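Local coordinates for phenazine biosynthesis protein PhzF family (Enterococcus faecalis, PDB 1S7J), which belongs to the PhzF family of phenazine biosynthesis-like proteins and is probably an isomerase, at residues 120-133 against 137-150. Residues are numbered along the deposited sequence; the frame is centred on the assembly and turned at random.
Sequences PERIPILPEYEAAL and IYEAYLGRDLFFVL
Ile-137 meets helix 127-133 with both backbone and side chain. Its amide donates to Glu-130 OE1 over 2.9 Å, at an N-H...O angle of 160°, on the anti lone pair. With CG1 anti to the carbonyl carbon, its CD1 reaches between Tyr-129 CB, 3.5 Å away, and Leu-133 CD2, and lies over one face of the Phe-148 ring. The CG2 branch turns to Ile-125, whose CD1 abuts the carbonyl oxygens of Ile-137 and Tyr-138. Glu-139 OE1 is hydrogen-bonded by Tyr-141 OH and by Tyr-213; Arg-122 NH1 is 4.0 Å from Glu-139 OE1, beyond a salt bridge, with no N-H aimed at it, so any attraction is probably only electrostatic. Ala-140 CB is pressed against Ile-123 CG2 at 3.3 Å, unusually tight, while its carbonyl accepts Ile-123 N from above its plane. Strand 139-142 is the middle of three antiparallel strands: 121-122 pairs with one edge, the hairpin partner 146-149 with the other, and 146-149 pairs in parallel with 175-180, consistent with a diaminopimelate-epimerase-like fold, away from the predicted active-site Glu-46. Bent at chi2, Arg-122 lays CG and CD by Tyr-141 CE2, and Tyr-141 OH lies over one guanidinium face, the two planes 38° apart. In the antiparallel pair, Leu-142 N donates to Glu-121 O at 2.8 Å and Glu-121 N to Leu-142 O at 3.0 Å. Leu-146 CD2 touches Tyr-129 OH, and Phe-147 receives Pro-120 CG over its ring centre, a CH-pi contact. Phe-148 CZ covers one face of Tyr-129, Leu-126 CB the opposite one; the Tyr-129 and Phe-148 rings lie obliquely, planes at 45°.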
loop_
_atom_site.group_PDB
_atom_site.type_symbol
_atom_site.label_atom_id
_atom_site.label_comp_id
_atom_site.label_asym_id
_atom_site.label_seq_id
_atom_site.Cartn_x
_atom_site.Cartn_y
_atom_site.Cartn_z
ATOM N N PRO A 120 15.253 -6.724 -5.308
ATOM C CA PRO A 120 16.132 -6.422 -4.170
ATOM C C PRO A 120 17.429 -7.229 -4.273
ATOM O O PRO A 120 17.412 -8.403 -4.692
ATOM C CB PRO A 120 15.286 -6.846 -2.977
ATOM C CG PRO A 120 14.536 -8.021 -3.505
ATOM C CD PRO A 120 14.100 -7.538 -4.883
ATOM N N GLU A 121 18.544 -6.603 -3.925
ATOM C CA GLU A 121 19.845 -7.267 -3.995
ATOM C C GLU A 121 20.265 -7.932 -2.688
ATOM O O GLU A 121 20.095 -7.367 -1.600
ATOM C CB GLU A 121 20.932 -6.281 -4.463
ATOM C CG GLU A 121 21.216 -5.135 -3.498
ATOM C CD GLU A 121 21.260 -3.779 -4.187
ATOM O OE1 GLU A 121 21.453 -3.727 -5.427
ATOM O OE2 GLU A 121 21.091 -2.759 -3.483
ATOM N N ARG A 122 20.813 -9.142 -2.821
ATOM C CA ARG A 122 21.299 -9.959 -1.696
ATOM C C ARG A 122 21.967 -9.165 -0.575
ATOM O O ARG A 122 22.769 -8.259 -0.829
ATOM C CB ARG A 122 22.282 -11.007 -2.216
ATOM C CG ARG A 122 21.644 -12.311 -2.649
ATOM C CD ARG A 122 21.172 -13.090 -1.434
ATOM N NE ARG A 122 20.702 -14.433 -1.769
ATOM C CZ ARG A 122 20.309 -15.330 -0.869
ATOM N NH1 ARG A 122 19.897 -16.529 -1.260
ATOM N NH2 ARG A 122 20.327 -15.026 0.428
ATOM N N ILE A 123 21.674 -9.534 0.659
ATOM C CA ILE A 123 22.250 -8.863 1.801
ATOM C C ILE A 123 22.629 -9.934 2.822
ATOM O O ILE A 123 22.132 -11.072 2.748
ATOM C CB ILE A 123 21.255 -7.839 2.403
ATOM C CG1 ILE A 123 21.990 -6.578 2.859
ATOM C CG2 ILE A 123 20.433 -8.431 3.544
ATOM C CD1 ILE A 123 22.546 -5.728 1.714
ATOM N N PRO A 124 23.622 -9.648 3.696
ATOM C CA PRO A 124 24.036 -10.637 4.701
ATOM C C PRO A 124 22.917 -10.873 5.731
ATOM O O PRO A 124 22.268 -9.930 6.178
ATOM C CB PRO A 124 25.247 -9.962 5.360
ATOM C CG PRO A 124 25.794 -9.081 4.268
ATOM C CD PRO A 124 24.540 -8.490 3.688
ATOM N N ILE A 125 22.688 -12.143 6.073
ATOM C CA ILE A 125 21.655 -12.498 7.055
ATOM C C ILE A 125 22.195 -12.351 8.492
ATOM O O ILE A 125 22.755 -13.302 9.059
ATOM C CB ILE A 125 21.162 -13.947 6.865
ATOM C CG1 ILE A 125 20.760 -14.182 5.409
ATOM C CG2 ILE A 125 19.987 -14.221 7.800
ATOM C CD1 ILE A 125 20.312 -15.605 5.118
ATOM N N LEU A 126 22.040 -11.163 9.056
ATOM C CA LEU A 126 22.499 -10.892 10.412
ATOM C C LEU A 126 21.593 -11.579 11.431
ATOM O O LEU A 126 20.366 -11.634 11.251
ATOM C CB LEU A 126 22.521 -9.384 10.670
ATOM C CG LEU A 126 23.282 -8.559 9.632
ATOM C CD1 LEU A 126 23.345 -7.102 10.075
ATOM C CD2 LEU A 126 24.687 -9.138 9.439
ATOM N N PRO A 127 22.181 -12.144 12.501
ATOM C CA PRO A 127 21.395 -12.826 13.532
ATOM C C PRO A 127 20.482 -11.871 14.300
ATOM O O PRO A 127 19.497 -12.297 14.904
ATOM C CB PRO A 127 22.466 -13.448 14.425
ATOM C CG PRO A 127 23.629 -12.513 14.267
ATOM C CD PRO A 127 23.623 -12.236 12.791
ATOM N N GLU A 128 20.823 -10.583 14.295
ATOM C CA GLU A 128 20.008 -9.581 14.974
ATOM C C GLU A 128 18.695 -9.395 14.211
ATOM O O GLU A 128 17.740 -8.804 14.726
ATOM C CB GLU A 128 20.754 -8.247 15.070
ATOM C CG GLU A 128 21.066 -7.597 13.728
ATOM C CD GLU A 128 21.845 -6.310 13.877
ATOM O OE1 GLU A 128 23.070 -6.386 14.112
ATOM O OE2 GLU A 128 21.237 -5.220 13.764
ATOM N N TYR A 129 18.691 -9.841 12.946
ATOM C CA TYR A 129 17.518 -9.764 12.088
ATOM C C TYR A 129 16.522 -10.825 12.539
ATOM O O TYR A 129 15.342 -10.532 12.777
ATOM C CB TYR A 129 17.908 -10.013 10.624
ATOM C CG TYR A 129 18.665 -8.879 9.950
ATOM C CD1 TYR A 129 18.797 -7.630 10.561
ATOM C CD2 TYR A 129 19.224 -9.058 8.679
ATOM C CE1 TYR A 129 19.470 -6.573 9.919
ATOM C CE2 TYR A 129 19.901 -8.012 8.025
ATOM C CZ TYR A 129 20.020 -6.774 8.646
ATOM O OH TYR A 129 20.675 -5.736 8.003
ATOM N N GLU A 130 17.005 -12.064 12.640
ATOM C CA GLU A 130 16.195 -13.200 13.074
ATOM C C GLU A 130 15.716 -13.017 14.524
ATOM O O GLU A 130 14.735 -13.635 14.948
ATOM C CB GLU A 130 17.006 -14.481 12.968
ATOM C CG GLU A 130 17.566 -14.745 11.585
ATOM C CD GLU A 130 18.238 -16.104 11.485
ATOM O OE1 GLU A 130 17.680 -17.006 10.827
ATOM O OE2 GLU A 130 19.322 -16.273 12.077
ATOM N N ALA A 131 16.450 -12.211 15.282
ATOM C CA ALA A 131 16.114 -11.933 16.669
ATOM C C ALA A 131 14.842 -11.091 16.759
ATOM O O ALA A 131 13.908 -11.442 17.478
ATOM C CB ALA A 131 17.274 -11.211 17.357
ATOM N N ALA A 132 14.835 -9.964 16.036
ATOM C CA ALA A 132 13.691 -9.058 16.026
ATOM C C ALA A 132 12.426 -9.724 15.457
ATOM O O ALA A 132 11.319 -9.455 15.916
ATOM C CB ALA A 132 14.029 -7.798 15.240
ATOM N N LEU A 133 12.612 -10.567 14.442
ATOM C CA LEU A 133 11.494 -11.283 13.809
ATOM C C LEU A 133 11.008 -12.429 14.665
ATOM O O LEU A 133 9.814 -12.751 14.669
ATOM C CB LEU A 133 11.930 -11.841 12.458
ATOM C CG LEU A 133 11.502 -11.126 11.184
ATOM C CD1 LEU A 133 11.683 -9.614 11.301
ATOM C CD2 LEU A 133 12.307 -11.687 10.038
ATOM N N ILE A 137 15.378 -16.636 9.078
ATOM C CA ILE A 137 15.375 -15.921 7.808
ATOM C C ILE A 137 16.229 -16.740 6.830
ATOM O O ILE A 137 17.446 -16.849 7.004
ATOM C CB ILE A 137 15.998 -14.515 7.976
ATOM C CG1 ILE A 137 15.126 -13.667 8.905
ATOM C CG2 ILE A 137 16.187 -13.846 6.618
ATOM C CD1 ILE A 137 15.719 -12.319 9.248
ATOM N N TYR A 138 15.578 -17.346 5.848
ATOM C CA TYR A 138 16.262 -18.168 4.848
ATOM C C TYR A 138 17.087 -17.359 3.833
ATOM O O TYR A 138 18.161 -17.797 3.404
ATOM C CB TYR A 138 15.248 -19.039 4.108
ATOM C CG TYR A 138 14.614 -20.098 4.970
ATOM C CD1 TYR A 138 14.012 -19.768 6.198
ATOM C CD2 TYR A 138 14.617 -21.435 4.579
ATOM C CE1 TYR A 138 13.437 -20.753 7.011
ATOM C CE2 TYR A 138 14.044 -22.430 5.384
ATOM C CZ TYR A 138 13.457 -22.081 6.596
ATOM O OH TYR A 138 12.909 -23.064 7.386
ATOM N N GLU A 139 16.566 -16.204 3.430
ATOM C CA GLU A 139 17.238 -15.344 2.463
ATOM C C GLU A 139 17.057 -13.881 2.864
ATOM O O GLU A 139 16.072 -13.530 3.519
ATOM C CB GLU A 139 16.648 -15.571 1.065
ATOM C CG GLU A 139 16.545 -17.056 0.661
ATOM C CD GLU A 139 15.909 -17.269 -0.709
ATOM O OE1 GLU A 139 15.890 -16.318 -1.525
ATOM O OE2 GLU A 139 15.435 -18.401 -0.973
ATOM N N ALA A 140 18.007 -13.042 2.494
ATOM C CA ALA A 140 17.926 -11.620 2.818
ATOM C C ALA A 140 18.306 -10.781 1.602
ATOM O O ALA A 140 19.147 -11.188 0.795
ATOM C CB ALA A 140 18.820 -11.293 4.002
ATOM N N TYR A 141 17.636 -9.635 1.446
ATOM C CA TYR A 141 17.875 -8.724 0.330
ATOM C C TYR A 141 17.603 -7.288 0.781
ATOM O O TYR A 141 17.047 -7.063 1.860
ATOM C CB TYR A 141 16.948 -9.061 -0.837
ATOM C CG TYR A 141 17.031 -10.484 -1.345
ATOM C CD1 TYR A 141 16.207 -11.478 -0.822
ATOM C CD2 TYR A 141 17.895 -10.825 -2.378
ATOM C CE1 TYR A 141 16.234 -12.781 -1.323
ATOM C CE2 TYR A 141 17.933 -12.127 -2.893
ATOM C CZ TYR A 141 17.096 -13.100 -2.360
ATOM O OH TYR A 141 17.109 -14.385 -2.891
ATOM N N LEU A 142 18.016 -6.316 -0.028
ATOM C CA LEU A 142 17.787 -4.916 0.303
ATOM C C LEU A 142 17.292 -4.115 -0.904
ATOM O O LEU A 142 17.630 -4.410 -2.051
ATOM C CB LEU A 142 19.062 -4.282 0.905
ATOM C CG LEU A 142 19.069 -2.897 1.625
ATOM C CD1 LEU A 142 19.256 -1.761 0.633
ATOM C CD2 LEU A 142 17.828 -2.690 2.497
ATOM N N GLY A 143 16.423 -3.172 -0.617
ATOM C CA GLY A 143 15.855 -2.292 -1.613
ATOM C C GLY A 143 15.541 -1.068 -0.800
ATOM O O GLY A 143 16.424 -0.556 -0.078
ATOM N N ARG A 144 14.325 -0.567 -0.879
ATOM C CA ARG A 144 13.963 0.576 -0.068
ATOM C C ARG A 144 13.881 0.031 1.366
ATOM O O ARG A 144 14.271 0.700 2.331
ATOM C CB ARG A 144 12.610 1.164 -0.494
ATOM C CG ARG A 144 12.231 2.444 0.252
ATOM C CD ARG A 144 10.946 2.279 1.057
ATOM N NE ARG A 144 9.756 2.604 0.274
ATOM C CZ ARG A 144 8.653 1.849 0.186
ATOM N NH1 ARG A 144 7.643 2.281 -0.546
ATOM N NH2 ARG A 144 8.570 0.678 0.793
ATOM N N ASP A 145 13.415 -1.223 1.476
ATOM C CA ASP A 145 13.261 -1.915 2.757
ATOM C C ASP A 145 14.026 -3.211 2.788
ATOM O O ASP A 145 14.346 -3.794 1.749
ATOM C CB ASP A 145 11.790 -2.295 2.987
ATOM C CG ASP A 145 10.832 -1.275 2.490
ATOM O OD1 ASP A 145 10.050 -1.605 1.572
ATOM O OD2 ASP A 145 10.843 -0.143 3.013
ATOM N N LEU A 146 14.282 -3.705 3.997
ATOM C CA LEU A 146 14.945 -4.980 4.159
ATOM C C LEU A 146 13.942 -6.001 3.618
ATOM O O LEU A 146 12.734 -5.781 3.705
ATOM C CB LEU A 146 15.289 -5.227 5.618
ATOM C CG LEU A 146 16.590 -4.516 6.008
ATOM C CD1 LEU A 146 16.700 -4.355 7.523
ATOM C CD2 LEU A 146 17.779 -5.292 5.428
ATOM N N PHE A 147 14.426 -7.101 3.102
ATOM C CA PHE A 147 13.560 -8.085 2.481
ATOM C C PHE A 147 13.963 -9.491 2.914
ATOM O O PHE A 147 14.930 -10.046 2.403
ATOM C CB PHE A 147 13.727 -7.905 0.963
ATOM C CG PHE A 147 12.816 -8.722 0.126
ATOM C CD1 PHE A 147 11.721 -8.132 -0.498
ATOM C CD2 PHE A 147 13.079 -10.071 -0.117
ATOM C CE1 PHE A 147 10.905 -8.865 -1.358
ATOM C CE2 PHE A 147 12.269 -10.814 -0.975
ATOM C CZ PHE A 147 11.177 -10.207 -1.595
ATOM N N PHE A 148 13.210 -10.069 3.843
ATOM C CA PHE A 148 13.520 -11.407 4.349
ATOM C C PHE A 148 12.553 -12.457 3.865
ATOM O O PHE A 148 11.355 -12.221 3.794
ATOM C CB PHE A 148 13.525 -11.394 5.876
ATOM C CG PHE A 148 14.315 -10.278 6.475
ATOM C CD1 PHE A 148 13.717 -9.378 7.352
ATOM C CD2 PHE A 148 15.671 -10.109 6.156
ATOM C CE1 PHE A 148 14.440 -8.333 7.906
ATOM C CE2 PHE A 148 16.403 -9.068 6.705
ATOM C CZ PHE A 148 15.788 -8.173 7.584
ATOM N N VAL A 149 13.074 -13.625 3.533
ATOM C CA VAL A 149 12.246 -14.732 3.076
ATOM C C VAL A 149 12.159 -15.723 4.236
ATOM O O VAL A 149 13.172 -16.057 4.845
ATOM C CB VAL A 149 12.848 -15.412 1.825
ATOM C CG1 VAL A 149 11.945 -16.538 1.343
ATOM C CG2 VAL A 149 13.051 -14.375 0.718
ATOM N N LEU A 150 10.947 -16.137 4.572
ATOM C CA LEU A 150 10.736 -17.054 5.682
ATOM C C LEU A 150 10.328 -18.454 5.245
ATOM O O LEU A 150 10.171 -18.722 4.048
ATOM C CB LEU A 150 9.703 -16.460 6.650
ATOM C CG LEU A 150 10.128 -15.371 7.660
ATOM C CD1 LEU A 150 11.204 -14.441 7.120
ATOM C CD2 LEU A 150 8.900 -14.585 8.077
#